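Local coordinates for protein D-mannose isomerase (Marinomonas mediterranea, PDB 5X32) that catalyses the reversible isomerization of D-mannose to D-fructose, and of D-lyxose less efficiently, as a monomeric member of the N-acylglucosamine 2-epimerase family, at residues R50-A63 / Y74-R86. Sequence-based numbering, arbitrary orientation.
Sequences RHLVSSTRFIFNFA and YKHAAVHGIQYLR. With PO4 (phosphate ion), chain C.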
loop_
_atom_site.group_PDB
_atom_site.type_symbol
_atom_site.label_atom_id
_atom_site.label_comp_id
_atom_site.label_asym_id
_atom_site.label_seq_id
_atom_site.Cartn_x
_atom_site.Cartn_y
_atom_site.Cartn_z
ATOM N N ARG A 50 5.110 -12.343 13.700
ATOM C CA ARG A 50 5.538 -11.520 12.595
ATOM C C ARG A 50 4.942 -11.937 11.276
ATOM O O ARG A 50 4.724 -13.125 10.991
ATOM C CB ARG A 50 7.058 -11.473 12.516
ATOM C CG ARG A 50 7.576 -10.568 13.601
ATOM C CD ARG A 50 8.981 -10.820 13.984
ATOM N NE ARG A 50 9.173 -10.485 15.391
ATOM C CZ ARG A 50 10.285 -9.954 15.872
ATOM N NH1 ARG A 50 11.289 -9.673 15.051
ATOM N NH2 ARG A 50 10.378 -9.685 17.163
ATOM N N HIS A 51 4.676 -10.910 10.481
ATOM C CA HIS A 51 3.977 -11.066 9.222
ATOM C C HIS A 51 4.822 -10.509 8.099
ATOM O O HIS A 51 5.436 -9.445 8.232
ATOM C CB HIS A 51 2.628 -10.348 9.269
ATOM C CG HIS A 51 1.702 -10.726 8.162
ATOM N ND1 HIS A 51 1.955 -10.421 6.842
ATOM C CD2 HIS A 51 0.512 -11.372 8.180
ATOM C CE1 HIS A 51 0.976 -10.890 6.090
ATOM N NE2 HIS A 51 0.085 -11.466 6.876
ATOM N N LEU A 52 4.812 -11.215 6.977
ATOM C CA LEU A 52 5.614 -10.829 5.836
ATOM C C LEU A 52 5.320 -9.381 5.416
ATOM O O LEU A 52 6.250 -8.633 5.090
ATOM C CB LEU A 52 5.337 -11.775 4.671
ATOM C CG LEU A 52 6.134 -11.545 3.396
ATOM C CD1 LEU A 52 7.639 -11.760 3.682
ATOM C CD2 LEU A 52 5.604 -12.443 2.317
ATOM N N VAL A 53 4.048 -8.974 5.482
ATOM C CA VAL A 53 3.657 -7.631 5.035
ATOM C C VAL A 53 4.294 -6.538 5.912
ATOM O O VAL A 53 4.766 -5.532 5.390
ATOM C CB VAL A 53 2.099 -7.475 4.981
ATOM C CG1 VAL A 53 1.671 -6.040 4.634
ATOM C CG2 VAL A 53 1.516 -8.432 3.964
ATOM N N SER A 54 4.388 -6.739 7.226
ATOM C CA SER A 54 5.094 -5.734 8.029
ATOM C C SER A 54 6.612 -5.857 7.879
ATOM O O SER A 54 7.330 -4.846 7.913
ATOM C CB SER A 54 4.725 -5.823 9.514
ATOM O OG SER A 54 3.397 -5.390 9.767
ATOM N N SER A 55 7.095 -7.078 7.658
ATOM C CA SER A 55 8.531 -7.286 7.473
ATOM C C SER A 55 9.025 -6.541 6.247
ATOM O O SER A 55 10.086 -5.926 6.291
ATOM C CB SER A 55 8.877 -8.781 7.356
ATOM O OG SER A 55 8.874 -9.418 8.622
ATOM N N THR A 56 8.248 -6.569 5.162
ATOM C CA THR A 56 8.619 -5.840 3.958
ATOM C C THR A 56 8.302 -4.352 4.086
ATOM O O THR A 56 9.104 -3.493 3.697
ATOM C CB THR A 56 7.920 -6.429 2.689
ATOM O OG1 THR A 56 6.502 -6.398 2.857
ATOM C CG2 THR A 56 8.323 -7.875 2.440
ATOM N N ARG A 57 7.155 -4.030 4.665
ATOM C CA ARG A 57 6.748 -2.633 4.685
ATOM C C ARG A 57 7.707 -1.812 5.526
ATOM O O ARG A 57 7.966 -0.656 5.185
ATOM C CB ARG A 57 5.316 -2.476 5.199
ATOM C CG ARG A 57 4.293 -2.770 4.133
ATOM C CD ARG A 57 2.887 -2.525 4.624
ATOM N NE ARG A 57 1.915 -3.021 3.662
ATOM C CZ ARG A 57 0.618 -2.745 3.714
ATOM N NH1 ARG A 57 0.162 -1.958 4.675
ATOM N NH2 ARG A 57 -0.219 -3.233 2.802
ATOM N N PHE A 58 8.264 -2.410 6.587
ATOM C CA PHE A 58 9.231 -1.673 7.415
ATOM C C PHE A 58 10.504 -1.400 6.622
ATOM O O PHE A 58 11.138 -0.346 6.772
ATOM C CB PHE A 58 9.566 -2.444 8.695
ATOM C CG PHE A 58 8.671 -2.102 9.855
ATOM C CD1 PHE A 58 8.630 -0.811 10.357
ATOM C CD2 PHE A 58 7.866 -3.061 10.436
ATOM C CE1 PHE A 58 7.816 -0.488 11.417
ATOM C CE2 PHE A 58 7.054 -2.741 11.505
ATOM C CZ PHE A 58 7.029 -1.454 11.993
ATOM N N ILE A 59 10.827 -2.322 5.722
ATOM C CA ILE A 59 11.954 -2.124 4.834
ATOM C C ILE A 59 11.675 -0.912 3.978
ATOM O O ILE A 59 12.524 -0.018 3.878
ATOM C CB ILE A 59 12.218 -3.357 3.961
ATOM C CG1 ILE A 59 12.879 -4.443 4.822
ATOM C CG2 ILE A 59 13.121 -2.999 2.780
ATOM C CD1 ILE A 59 12.951 -5.791 4.174
ATOM N N PHE A 60 10.468 -0.841 3.421
ATOM C CA PHE A 60 10.067 0.365 2.703
ATOM C C PHE A 60 10.224 1.638 3.559
ATOM O O PHE A 60 10.776 2.642 3.092
ATOM C CB PHE A 60 8.613 0.235 2.230
ATOM C CG PHE A 60 8.089 1.466 1.569
ATOM C CD1 PHE A 60 7.511 2.478 2.312
ATOM C CD2 PHE A 60 8.212 1.632 0.202
ATOM C CE1 PHE A 60 7.051 3.621 1.689
ATOM C CE2 PHE A 60 7.750 2.769 -0.418
ATOM C CZ PHE A 60 7.168 3.759 0.320
ATOM N N ASN A 61 9.747 1.586 4.804
ATOM C CA ASN A 61 9.864 2.717 5.719
ATOM C C ASN A 61 11.277 3.241 5.792
ATOM O O ASN A 61 11.565 4.383 5.421
ATOM C CB ASN A 61 9.462 2.329 7.141
ATOM C CG ASN A 61 7.973 2.277 7.355
ATOM O OD1 ASN A 61 7.183 2.123 6.409
ATOM N ND2 ASN A 61 7.570 2.397 8.627
ATOM N N PHE A 62 12.178 2.375 6.244
ATOM C CA PHE A 62 13.518 2.839 6.592
ATOM C C PHE A 62 14.300 3.188 5.339
ATOM O O PHE A 62 15.084 4.139 5.341
ATOM C CB PHE A 62 14.249 1.792 7.424
ATOM C CG PHE A 62 13.699 1.657 8.812
ATOM C CD1 PHE A 62 13.817 2.696 9.719
ATOM C CD2 PHE A 62 13.056 0.497 9.206
ATOM C CE1 PHE A 62 13.313 2.584 11.000
ATOM C CE2 PHE A 62 12.540 0.378 10.471
ATOM C CZ PHE A 62 12.676 1.423 11.379
ATOM N N ALA A 63 14.057 2.455 4.257
ATOM C CA ALA A 63 14.725 2.776 3.003
ATOM C C ALA A 63 14.319 4.160 2.506
ATOM O O ALA A 63 15.174 5.004 2.244
ATOM C CB ALA A 63 14.434 1.728 1.962
ATOM N N TYR A 74 19.083 4.799 9.412
ATOM C CA TYR A 74 17.894 4.350 8.697
ATOM C C TYR A 74 18.266 3.307 7.660
ATOM O O TYR A 74 17.571 2.297 7.491
ATOM C CB TYR A 74 17.186 5.519 8.022
ATOM C CG TYR A 74 16.459 6.420 8.978
ATOM C CD1 TYR A 74 16.087 5.962 10.239
ATOM C CD2 TYR A 74 16.130 7.725 8.621
ATOM C CE1 TYR A 74 15.404 6.781 11.124
ATOM C CE2 TYR A 74 15.448 8.557 9.497
ATOM C CZ TYR A 74 15.084 8.079 10.750
ATOM O OH TYR A 74 14.402 8.885 11.637
ATOM N N LYS A 75 19.382 3.540 6.982
ATOM C CA LYS A 75 19.920 2.546 6.074
ATOM C C LYS A 75 20.288 1.288 6.859
ATOM O O LYS A 75 20.089 0.165 6.369
ATOM C CB LYS A 75 21.125 3.098 5.329
ATOM C CG LYS A 75 21.543 2.286 4.121
ATOM C CD LYS A 75 22.974 2.646 3.763
ATOM C CE LYS A 75 23.610 1.681 2.789
ATOM N NZ LYS A 75 25.029 2.083 2.581
ATOM N N HIS A 76 20.787 1.466 8.083
ATOM C CA HIS A 76 21.091 0.287 8.891
ATOM C C HIS A 76 19.838 -0.505 9.248
ATOM O O HIS A 76 19.828 -1.731 9.158
ATOM C CB HIS A 76 21.811 0.665 10.183
ATOM C CG HIS A 76 23.192 1.201 9.973
ATOM N ND1 HIS A 76 23.906 1.829 10.975
ATOM C CD2 HIS A 76 24.001 1.183 8.886
ATOM C CE1 HIS A 76 25.089 2.185 10.509
ATOM N NE2 HIS A 76 25.173 1.805 9.244
ATOM N N ALA A 77 18.759 0.194 9.580
ATOM C CA ALA A 77 17.517 -0.490 9.928
ATOM C C ALA A 77 16.914 -1.173 8.702
ATOM O O ALA A 77 16.338 -2.267 8.814
ATOM C CB ALA A 77 16.529 0.478 10.550
ATOM N N ALA A 78 17.047 -0.545 7.535
ATOM C CA ALA A 78 16.527 -1.147 6.304
ATOM C C ALA A 78 17.282 -2.429 5.983
ATOM O O ALA A 78 16.684 -3.433 5.587
ATOM C CB ALA A 78 16.612 -0.170 5.127
ATOM N N VAL A 79 18.604 -2.384 6.144
ATOM C CA VAL A 79 19.440 -3.562 5.910
ATOM C C VAL A 79 19.172 -4.667 6.938
ATOM O O VAL A 79 19.089 -5.851 6.591
ATOM C CB VAL A 79 20.931 -3.180 5.904
ATOM C CG1 VAL A 79 21.805 -4.372 6.271
ATOM C CG2 VAL A 79 21.305 -2.613 4.536
ATOM N N HIS A 80 19.044 -4.286 8.199
ATOM C CA HIS A 80 18.628 -5.228 9.221
ATOM C C HIS A 80 17.338 -5.940 8.768
ATOM O O HIS A 80 17.220 -7.181 8.829
ATOM C CB HIS A 80 18.443 -4.488 10.544
ATOM C CG HIS A 80 17.954 -5.350 11.662
ATOM N ND1 HIS A 80 17.230 -4.847 12.723
ATOM C CD2 HIS A 80 18.071 -6.679 11.884
ATOM C CE1 HIS A 80 16.922 -5.827 13.552
ATOM N NE2 HIS A 80 17.423 -6.949 13.068
ATOM N N GLY A 81 16.408 -5.150 8.232
ATOM C CA GLY A 81 15.158 -5.683 7.732
ATOM C C GLY A 81 15.338 -6.651 6.590
ATOM O O GLY A 81 14.740 -7.725 6.593
ATOM N N ILE A 82 16.185 -6.288 5.630
ATOM C CA ILE A 82 16.467 -7.164 4.501
ATOM C C ILE A 82 17.047 -8.500 4.982
ATOM O O ILE A 82 16.688 -9.572 4.476
ATOM C CB ILE A 82 17.449 -6.520 3.525
ATOM C CG1 ILE A 82 16.872 -5.240 2.938
ATOM C CG2 ILE A 82 17.737 -7.472 2.387
ATOM C CD1 ILE A 82 15.728 -5.501 1.976
ATOM N N GLN A 83 17.919 -8.436 5.982
ATOM C CA GLN A 83 18.516 -9.650 6.524
ATOM C C GLN A 83 17.425 -10.549 7.082
ATOM O O GLN A 83 17.374 -11.744 6.769
ATOM C CB GLN A 83 19.554 -9.313 7.599
ATOM C CG GLN A 83 20.852 -8.787 7.031
ATOM C CD GLN A 83 21.773 -8.234 8.098
ATOM O OE1 GLN A 83 21.543 -8.419 9.297
ATOM N NE2 GLN A 83 22.822 -7.534 7.668
ATOM N N TYR A 84 16.528 -9.975 7.876
ATOM C CA TYR A 84 15.437 -10.781 8.431
ATOM C C TYR A 84 14.560 -11.361 7.325
ATOM O O TYR A 84 14.035 -12.475 7.435
ATOM C CB TYR A 84 14.564 -9.953 9.340
ATOM C CG TYR A 84 13.568 -10.757 10.127
ATOM C CD1 TYR A 84 13.958 -11.485 11.236
ATOM C CD2 TYR A 84 12.234 -10.824 9.727
ATOM C CE1 TYR A 84 13.038 -12.217 11.963
ATOM C CE2 TYR A 84 11.311 -11.558 10.438
ATOM C CZ TYR A 84 11.714 -12.252 11.557
ATOM O OH TYR A 84 10.788 -12.987 12.261
ATOM N N LEU A 85 14.377 -10.582 6.270
ATOM C CA LEU A 85 13.525 -11.017 5.184
ATOM C C LEU A 85 14.111 -12.277 4.585
ATOM O O LEU A 85 13.422 -13.288 4.436
ATOM C CB LEU A 85 13.380 -9.915 4.126
ATOM C CG LEU A 85 12.535 -10.274 2.903
ATOM C CD1 LEU A 85 11.125 -10.695 3.298
ATOM C CD2 LEU A 85 12.478 -9.098 1.937
ATOM N N ARG A 86 15.410 -12.235 4.308
ATOM C CA ARG A 86 16.033 -13.298 3.529
ATOM C C ARG A 86 16.418 -14.535 4.339
ATOM O O ARG A 86 16.436 -15.645 3.811
ATOM C CB ARG A 86 17.266 -12.752 2.830
ATOM C CG ARG A 86 17.002 -11.501 2.043
ATOM C CD ARG A 86 17.955 -11.423 0.902
ATOM N NE ARG A 86 17.643 -12.473 -0.049
ATOM C CZ ARG A 86 18.552 -13.146 -0.730
ATOM N NH1 ARG A 86 19.843 -12.884 -0.544
ATOM N NH2 ARG A 86 18.166 -14.091 -1.577
HETATM P P PO4 C . -4.543 -2.810 0.756
HETATM O O1 PO4 C . -5.007 -3.891 -0.197
HETATM O O2 PO4 C . -5.640 -2.536 1.772
HETATM O O3 PO4 C . -4.216 -1.503 0.052
HETATM O O4 PO4 C . -3.286 -3.332 1.405
#
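Phe62 lays one face of its ring over the methyl of Ala77, a CH-pi contact in which Ala77 CB sits 3.5 Å from the ring centroid, only 12° off the normal. With CG anti to the carbonyl carbon (chi1 -71°), the ring lies with Ala77 CB over its centre, and its edge meets Tyr74, whose side chain crosses it at about a right angle. The methyl of Ala78 fits against Phe62 CB, 3.8 Å from Ala78 CB; small residues here let the helices approach to 7.8 Å between axes. Cutting Phe62 back to an alanine is likely to leave the Ala77 methyl without its aromatic cover and open a gap beside Tyr74.

One turn earlier, Ile59 is a knob in the hole formed by Ala78, Gly81, Ile82 and Leu85. Gly81, having no side chain, lets Ile59 CD1 rest 3.5 Å from Gly81 C. The Ile82 side chain crosses that of Ile59 at about a right angle, CD1 to CD1 3.6 Å. Leu85 then splits its branches: CD2 faces Ile59, while CD1 meets Leu52 CD1 at 3.7 Å. At the far end Tyr84 turns a ring edge to Ser55 OG and brings its hydroxyl to the aliphatic CD of Arg50, whose guanidinium is held by a salt bridge to Asp29 and a hydrogen bond to Pro47 O. Arg57 NH2 makes a weak hydrogen bond to a phosphate, probably from the crystallisation liquor.

The two helices, 159° apart in direction, form an antiparallel hairpin of the family's alpha-helical barrel. Across it the contact is essentially apolar, so shape complementarity rather than polar pairing joins these neighbours.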